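PDB 2FBI: probable transcriptional regulator from Pseudomonas aeruginosa, which probably binds DNA as a dimer through a winged helix-turn-helix domain and regulates transcription, as MarR-family proteins do. Local coordinates for residues Phe24-Leu29 with Asp110-Tyr115. Residues are numbered along the deposited sequence; the frame is centred on the assembly and turned at random. Where two conformers were deposited one is given.
Sequences FFRPSL and DMEKNY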
ATOM      1  N   PHE A  24      14.244   1.877   3.423  1.00 36.63           N
ATOM      2  CA  PHE A  24      14.940   2.297   4.658  1.00 35.24           C
ATOM      3  C   PHE A  24      14.642   1.454   5.885  1.00 34.52           C
ATOM      4  O   PHE A  24      15.440   1.442   6.808  1.00 35.36           O
ATOM      5  CB  PHE A  24      14.700   3.762   4.908  1.00 35.11           C
ATOM      6  CG  PHE A  24      15.349   4.635   3.888  1.00 37.73           C
ATOM      7  CD1 PHE A  24      16.634   5.169   4.119  1.00 41.01           C
ATOM      8  CD2 PHE A  24      14.715   4.925   2.699  1.00 37.14           C
ATOM      9  CE1 PHE A  24      17.242   5.985   3.174  1.00 38.19           C
ATOM     10  CE2 PHE A  24      15.318   5.736   1.754  1.00 38.05           C
ATOM     11  CZ  PHE A  24      16.595   6.262   2.001  1.00 38.98           C
ATOM     12  N   PHE A  25      13.511   0.738   5.916  1.00 32.60           N
ATOM     13  CA  PHE A  25      13.193  -0.076   7.072  1.00 31.77           C
ATOM     14  C   PHE A  25      13.278  -1.565   6.829  1.00 32.43           C
ATOM     15  O   PHE A  25      13.324  -2.317   7.788  1.00 30.76           O
ATOM     16  CB  PHE A  25      11.799   0.270   7.714  1.00 31.94           C
ATOM     17  CG  PHE A  25      11.568   1.780   7.903  1.00 31.51           C
ATOM     18  CD1 PHE A  25      12.061   2.442   9.049  1.00 26.75           C
ATOM     19  CD2 PHE A  25      10.902   2.510   6.938  1.00 26.85           C
ATOM     20  CE1 PHE A  25      11.946   3.812   9.182  1.00 27.10           C
ATOM     21  CE2 PHE A  25      10.753   3.893   7.088  1.00 28.61           C
ATOM     22  CZ  PHE A  25      11.277   4.527   8.225  1.00 28.40           C
ATOM     23  N   ARG A  26      13.211  -2.038   5.590  1.00 34.01           N
ATOM     24  CA  ARG A  26      13.053  -3.524   5.485  1.00 36.40           C
ATOM     25  C   ARG A  26      14.278  -4.262   6.046  1.00 36.00           C
ATOM     26  O   ARG A  26      14.122  -5.294   6.720  1.00 37.97           O
ATOM     27  CB  ARG A  26      12.691  -3.994   4.073  1.00 37.92           C
ATOM     28  CG  ARG A  26      11.188  -3.823   3.748  1.00 39.89           C
ATOM     29  CD  ARG A  26      10.758  -4.641   2.542  1.00 42.63           C
ATOM     30  NE  ARG A  26       9.382  -4.308   2.192  1.00 42.51           N
ATOM     31  CZ  ARG A  26       9.027  -3.508   1.185  1.00 43.41           C
ATOM     32  NH1 ARG A  26       7.739  -3.256   0.965  1.00 44.39           N
ATOM     33  NH2 ARG A  26       9.939  -2.962   0.398  1.00 40.74           N
ATOM     34  N   PRO A  27      15.486  -3.711   5.832  1.00 35.80           N
ATOM     35  CA  PRO A  27      16.663  -4.397   6.425  1.00 36.28           C
ATOM     36  C   PRO A  27      16.611  -4.550   7.907  1.00 35.73           C
ATOM     37  O   PRO A  27      16.808  -5.663   8.390  1.00 37.42           O
ATOM     38  CB  PRO A  27      17.835  -3.553   5.945  1.00 36.42           C
ATOM     39  CG  PRO A  27      17.360  -2.981   4.693  1.00 36.88           C
ATOM     40  CD  PRO A  27      15.926  -2.576   5.010  1.00 35.53           C
ATOM     41  N   SER A  28      16.252  -3.520   8.664  1.00 35.61           N
ATOM     42  CA  SER A  28      16.134  -3.732  10.122  1.00 36.52           C
ATOM     43  C   SER A  28      15.034  -4.721  10.539  1.00 37.31           C
ATOM     44  O   SER A  28      15.160  -5.425  11.552  1.00 36.95           O
ATOM     45  CB  SER A  28      15.930  -2.423  10.884  1.00 36.37           C
ATOM     46  OG  SER A  28      16.428  -1.338  10.108  1.00 38.60           O
ATOM     47  N   LEU A  29      13.930  -4.693   9.810  1.00 37.63           N
ATOM     48  CA  LEU A  29      12.917  -5.718   9.955  1.00 38.44           C
ATOM     49  C   LEU A  29      13.478  -7.034   9.387  1.00 38.53           C
ATOM     50  O   LEU A  29      13.341  -8.011  10.026  1.00 38.25           O
ATOM     51  CB  LEU A  29      11.601  -5.330   9.235  1.00 37.67           C
ATOM     52  CG  LEU A  29      10.914  -3.978   9.541  1.00 35.09           C
ATOM     53  CD1 LEU A  29       9.882  -3.687   8.505  1.00 37.44           C
ATOM     54  CD2 LEU A  29      10.322  -3.971  10.958  1.00 35.72           C
ATOM     55  N   ASP A 110      16.792   1.531  16.068  1.00 39.10           N
ATOM     56  CA  ASP A 110      17.004   1.329  14.624  1.00 39.60           C
ATOM     57  C   ASP A 110      15.983   2.109  13.770  1.00 38.66           C
ATOM     58  O   ASP A 110      16.363   2.810  12.833  1.00 37.96           O
ATOM     59  CB  ASP A 110      17.028  -0.177  14.262  1.00 40.81           C
ATOM     60  CG  ASP A 110      18.281  -0.900  14.803  1.00 45.59           C
ATOM     61  OD1 ASP A 110      19.331  -0.225  14.974  1.00 49.35           O
ATOM     62  OD2 ASP A 110      18.219  -2.133  15.086  1.00 50.30           O
ATOM     63  N   MET A 111      14.698   2.009  14.096  0.50 38.93           N
ATOM     64  CA  MET A 111      13.685   2.675  13.264  0.50 39.39           C
ATOM     65  C   MET A 111      13.792   4.220  13.311  0.50 39.08           C
ATOM     66  O   MET A 111      13.491   4.894  12.321  0.50 38.93           O
ATOM     67  CB  MET A 111      12.250   2.153  13.539  0.50 39.12           C
ATOM     68  CG  MET A 111      12.021   0.617  13.381  0.50 40.36           C
ATOM     69  SD  MET A 111      12.050  -0.177  11.733  0.50 39.80           S
ATOM     70  CE  MET A 111      13.778  -0.182  11.429  0.50 34.84           C
ATOM     71  N   GLU A 112      14.231   4.769  14.445  1.00 39.55           N
ATOM     72  CA  GLU A 112      14.523   6.214  14.552  1.00 40.23           C
ATOM     73  C   GLU A 112      15.692   6.627  13.613  1.00 39.59           C
ATOM     74  O   GLU A 112      15.574   7.610  12.867  1.00 39.65           O
ATOM     75  CB  GLU A 112      14.755   6.588  16.024  1.00 40.49           C
ATOM     76  CG  GLU A 112      15.239   8.046  16.343  1.00 44.21           C
ATOM     77  CD  GLU A 112      14.317   9.147  15.815  1.00 51.68           C
ATOM     78  OE1 GLU A 112      13.093   9.037  16.050  1.00 55.20           O
ATOM     79  OE2 GLU A 112      14.820  10.114  15.158  1.00 55.47           O
ATOM     80  N   LYS A 113      16.767   5.840  13.596  1.00 39.23           N
ATOM     81  CA  LYS A 113      17.907   6.099  12.693  1.00 39.41           C
ATOM     82  C   LYS A 113      17.493   6.056  11.228  1.00 38.89           C
ATOM     83  O   LYS A 113      17.969   6.870  10.404  1.00 38.26           O
ATOM     84  CB  LYS A 113      19.016   5.070  12.880  1.00 40.64           C
ATOM     85  CG  LYS A 113      19.426   4.814  14.307  1.00 43.72           C
ATOM     86  CD  LYS A 113      20.826   5.310  14.585  1.00 49.61           C
ATOM     87  CE  LYS A 113      21.194   5.133  16.088  1.00 52.98           C
ATOM     88  NZ  LYS A 113      21.267   3.695  16.501  1.00 52.23           N
ATOM     89  N   ASN A 114      16.595   5.119  10.891  1.00 37.41           N
ATOM     90  CA  ASN A 114      16.109   5.068   9.533  1.00 36.73           C
ATOM     91  C   ASN A 114      15.254   6.247   9.164  1.00 36.03           C
ATOM     92  O   ASN A 114      15.292   6.704   8.014  1.00 35.99           O
ATOM     93  CB  ASN A 114      15.418   3.743   9.264  1.00 37.02           C
ATOM     94  CG  ASN A 114      16.378   2.583   9.395  1.00 39.04           C
ATOM     95  OD1 ASN A 114      17.491   2.645   8.883  1.00 36.99           O
ATOM     96  ND2 ASN A 114      15.968   1.540  10.104  1.00 38.80           N
ATOM     97  N   TYR A 115      14.513   6.781  10.139  1.00 35.44           N
ATOM     98  CA  TYR A 115      13.784   8.043   9.922  1.00 34.75           C
ATOM     99  C   TYR A 115      14.711   9.262   9.812  1.00 34.98           C
ATOM    100  O   TYR A 115      14.446  10.156   9.033  1.00 35.01           O
ATOM    101  CB  TYR A 115      12.709   8.297  11.017  1.00 34.95           C
ATOM    102  CG  TYR A 115      11.394   7.681  10.654  1.00 34.10           C
ATOM    103  CD1 TYR A 115      10.908   6.591  11.362  1.00 31.57           C
ATOM    104  CD2 TYR A 115      10.666   8.146   9.524  1.00 33.85           C
ATOM    105  CE1 TYR A 115       9.677   5.996  11.008  1.00 33.75           C
ATOM    106  CE2 TYR A 115       9.467   7.552   9.161  1.00 35.28           C
ATOM    107  CZ  TYR A 115       8.973   6.478   9.910  1.00 33.16           C
ATOM    108  OH  TYR A 115       7.798   5.871   9.545  1.00 34.32           O
TER
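Phe24, just ahead of the short helix 26-32, and Ser28 within it face Asn114 and Asp110 of the long helix 98-122. The two segments run in opposite senses: the CA atoms of Phe24 and Asn114 lie 5.7 Å apart, and the paths diverge slightly toward Ser28 and Asp110, whose CA atoms are separated by 6.8 Å. Asn114 supplies the polar link. Its ND2 donates to Ser28 OG at 2.9 Å, a bent bond (136° at the hydrogen) with the hydroxyl tilted from the amide plane. The amide reaches across because its CG stands anti to its own carbonyl carbon (chi1 -63°), while OD1 bonds weakly with Arg117, one turn further on. Beside this link the contact is aromatic and apolar. Phe25 drives its ring between Asn114 and Tyr115, almost perpendicular to the amide plane, with CE1 3.5 Å from Asn114 CB. The leading CZ then sits over the centre of the Tyr115 ring, 3.4 Å above its plane, in an edge-to-face pair with ring planes inclined at 51°. In the conformer given, one of two deposited, Met111 SD lies 3.8 Å from Phe25 CD1, an oblique Met-aromatic contact to be read with caution, as is its approach to Leu29 CD2 at 4.2 Å. Asp110, at the border, turns OD2 to His32 at the far end of the short helix. Trp39 of helix 36-48 packs on both Leu29 and Met111, Met22 of helix 10-22 also meets Leu29, and Ile118 extends the surface under Phe24 and Phe25. The second subunit closes the aromatic side, its Thr11 against Phe25 and its Leu10 N bonded to Tyr115 OH, so this helix pair borders the helical dimer interface characteristic of MarR proteins.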